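Local coordinates for protein antistasin (Haementeria officinalis, PDB 1SKZ) that inhibits the serine protease blood coagulation factor Xa as a disulfide-rich leech anticoagulant that also binds heparin, at the interface of chains A and B. Residues are numbered along the deposited sequence; one frame, centred on the assembly and turned at random. Chains: chain A/B, Antistasin.

The interface of chains A and B. Residues chain A 32-33, 35, 51, 53; chain B 44-46, 109.
The backbone amide N of B:Arg45 donates a hydrogen bond to the carbonyl O of A:Cys51 at 3.1 Å, nearly straight (160° at the hydrogen) and in the carbonyl plane. From that bond the B:Arg45 side chain runs along chain A: CG takes the crowded position between backbone N and carbonyl carbon (chi1 59°), and a bend at chi3 (80°) turns the guanidinium to meet A:Val35 tip to tip. Methyl CG1 of A:Val35, anti to its backbone N, sits over the centre of one guanidinium face, 3.5 Å above the plane, while CG2 packs against CD of B:Arg45 at 3.8 Å. The terminal NH2 of the same guanidinium passes 3.8 Å from SG of A:Cys53. An alanine in place of B:Arg45 would probably keep the backbone bond but lose the flat group capping A:Val35, loosening this patch. Beside it, the ring of B:Tyr46 brings CE2 to 4.1 Å from CG2 of A:Val35 and equally near CB of A:Cys33. In the second shell, the guanidinium of B:Arg109 lies face to face over the B:Tyr46 ring, CZ 3.6 Å above the plane and over its centre, which probably helps hold the ring's tilt; the ring's pi face may stabilise the positive charge. The A:Cys33–A:Cys51 disulfide ties the reactive-site segment to the A:Cys51 loop segment, just after strand 49-50, whose carbonyl accepts the bond. Most of the patch comes from the first antistasin-like repeat of both chains, B:Arg109 from near the C-terminal end of chain B; its centre is about 5 Å from A:Arg34 of the reactive bond, against the B:Ser44–B:Tyr46 turn after strand 41-43; it recurs by two-fold symmetry, though this dimer may be a crystal arrangement.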
ATOM      1  N   ARG A  32      -0.872   9.728  -1.662  1.00 32.68           N
ATOM      2  CA  ARG A  32      -1.886  10.781  -1.612  1.00 33.18           C
ATOM      3  C   ARG A  32      -1.910  11.346  -0.208  1.00 30.12           C
ATOM      4  O   ARG A  32      -2.972  11.560   0.343  1.00 34.66           O
ATOM      5  CB  ARG A  32      -3.300  10.265  -1.960  1.00 35.55           C
ATOM      6  CG  ARG A  32      -3.511   9.727  -3.362  1.00 38.77           C
ATOM      7  CD  ARG A  32      -2.900   8.345  -3.426  1.00 43.84           C
ATOM      8  NE  ARG A  32      -3.495   7.403  -4.380  1.00 48.04           N
ATOM      9  CZ  ARG A  32      -3.419   7.500  -5.708  1.00 50.05           C
ATOM     10  NH1 ARG A  32      -3.255   8.695  -6.298  1.00 52.02           N
ATOM     11  NH2 ARG A  32      -3.725   6.440  -6.448  1.00 48.27           N
ATOM     12  N   CYS A  33      -0.743  11.493   0.412  1.00 26.67           N
ATOM     13  CA  CYS A  33      -0.657  12.038   1.754  1.00 20.61           C
ATOM     14  C   CYS A  33       0.726  12.632   1.986  1.00 21.51           C
ATOM     15  O   CYS A  33       1.663  12.433   1.182  1.00 20.96           O
ATOM     16  CB  CYS A  33      -0.904  10.946   2.781  1.00 19.34           C
ATOM     17  SG  CYS A  33       0.527   9.824   3.006  1.00 17.06           S
ATOM     18  N   VAL A  35       2.087  12.028   5.309  1.00 17.26           N
ATOM     19  CA  VAL A  35       2.521  11.329   6.514  1.00 15.06           C
ATOM     20  C   VAL A  35       4.061  11.214   6.562  1.00 14.39           C
ATOM     21  O   VAL A  35       4.698  10.919   5.539  1.00 12.43           O
ATOM     22  CB  VAL A  35       1.865   9.906   6.572  1.00 13.70           C
ATOM     23  CG1 VAL A  35       2.449   9.055   7.694  1.00 12.97           C
ATOM     24  CG2 VAL A  35       0.358  10.064   6.773  1.00 14.49           C
ATOM     25  N   CYS A  51       0.373   5.285   0.902  1.00 13.40           N
ATOM     26  CA  CYS A  51       0.436   5.948   2.208  1.00 13.34           C
ATOM     27  C   CYS A  51       0.193   4.994   3.380  1.00 14.42           C
ATOM     28  O   CYS A  51      -0.802   5.111   4.115  1.00 13.79           O
ATOM     29  CB  CYS A  51      -0.566   7.115   2.278  1.00 14.21           C
ATOM     30  SG  CYS A  51      -0.308   8.124   3.761  1.00 16.40           S
ATOM     31  N   CYS A  53       3.054   3.332   6.390  1.00 11.83           N
ATOM     32  CA  CYS A  53       4.464   3.219   6.790  1.00 12.55           C
ATOM     33  C   CYS A  53       4.986   1.778   6.880  1.00 13.25           C
ATOM     34  O   CYS A  53       4.254   0.858   7.259  1.00 12.41           O
ATOM     35  CB  CYS A  53       4.682   3.921   8.117  1.00 10.64           C
ATOM     36  SG  CYS A  53       4.145   5.658   8.136  1.00 13.32           S
TER
ATOM     37  N   SER B  44      -3.811   1.833   2.693  1.00 13.41           N
ATOM     38  CA  SER B  44      -3.280   3.046   3.306  1.00 12.34           C
ATOM     39  C   SER B  44      -4.049   3.379   4.585  1.00 12.66           C
ATOM     40  O   SER B  44      -5.171   2.891   4.817  1.00 10.20           O
ATOM     41  CB  SER B  44      -3.360   4.226   2.325  1.00 13.43           C
ATOM     42  OG  SER B  44      -4.704   4.495   1.985  1.00 13.37           O
ATOM     43  N   ARG B  45      -3.404   4.142   5.459  1.00 12.72           N
ATOM     44  CA  ARG B  45      -4.024   4.512   6.740  1.00 13.56           C
ATOM     45  C   ARG B  45      -5.262   5.399   6.510  1.00 14.06           C
ATOM     46  O   ARG B  45      -6.052   5.603   7.445  1.00 13.84           O
ATOM     47  CB  ARG B  45      -3.038   5.252   7.636  1.00 10.94           C
ATOM     48  CG  ARG B  45      -2.480   6.544   7.045  1.00  9.53           C
ATOM     49  CD  ARG B  45      -1.933   7.384   8.159  1.00 10.70           C
ATOM     50  NE  ARG B  45      -0.601   6.961   8.589  1.00 10.86           N
ATOM     51  CZ  ARG B  45      -0.053   7.282   9.754  1.00 10.09           C
ATOM     52  NH1 ARG B  45      -0.309   8.482  10.252  1.00 12.36           N
ATOM     53  NH2 ARG B  45       1.107   6.723  10.106  1.00  9.78           N
ATOM     54  N   TYR B  46      -5.380   5.983   5.306  1.00 13.90           N
ATOM     55  CA  TYR B  46      -6.589   6.745   4.965  1.00 15.77           C
ATOM     56  C   TYR B  46      -7.664   5.919   4.287  1.00 15.57           C
ATOM     57  O   TYR B  46      -8.676   6.467   3.904  1.00 19.97           O
ATOM     58  CB  TYR B  46      -6.244   7.973   4.122  1.00 15.37           C
ATOM     59  CG  TYR B  46      -5.609   9.093   4.965  1.00 15.80           C
ATOM     60  CD1 TYR B  46      -6.392   9.848   5.858  1.00 13.24           C
ATOM     61  CD2 TYR B  46      -4.219   9.321   4.940  1.00 13.53           C
ATOM     62  CE1 TYR B  46      -5.818  10.779   6.712  1.00 13.30           C
ATOM     63  CE2 TYR B  46      -3.631  10.266   5.798  1.00 15.47           C
ATOM     64  CZ  TYR B  46      -4.445  10.987   6.691  1.00 13.59           C
ATOM     65  OH  TYR B  46      -3.887  11.894   7.578  1.00 13.15           O
ATOM     66  N   ARG B 109      -4.447  18.009   8.529  1.00 32.30           N
ATOM     67  CA  ARG B 109      -3.692  17.405   7.444  1.00 35.00           C
ATOM     68  C   ARG B 109      -2.952  18.509   6.739  1.00 38.01           C
ATOM     69  O   ARG B 109      -3.557  19.513   6.337  1.00 38.44           O
ATOM     70  CB  ARG B 109      -4.624  16.712   6.440  1.00 34.11           C
ATOM     71  CG  ARG B 109      -5.056  15.325   6.834  1.00 32.47           C
ATOM     72  CD  ARG B 109      -5.910  14.699   5.772  1.00 31.24           C
ATOM     73  NE  ARG B 109      -5.128  13.967   4.784  1.00 31.15           N
ATOM     74  CZ  ARG B 109      -5.657  13.133   3.888  1.00 32.79           C
ATOM     75  NH1 ARG B 109      -6.971  12.902   3.889  1.00 33.27           N
ATOM     76  NH2 ARG B 109      -4.871  12.483   3.024  1.00 32.57           N
TER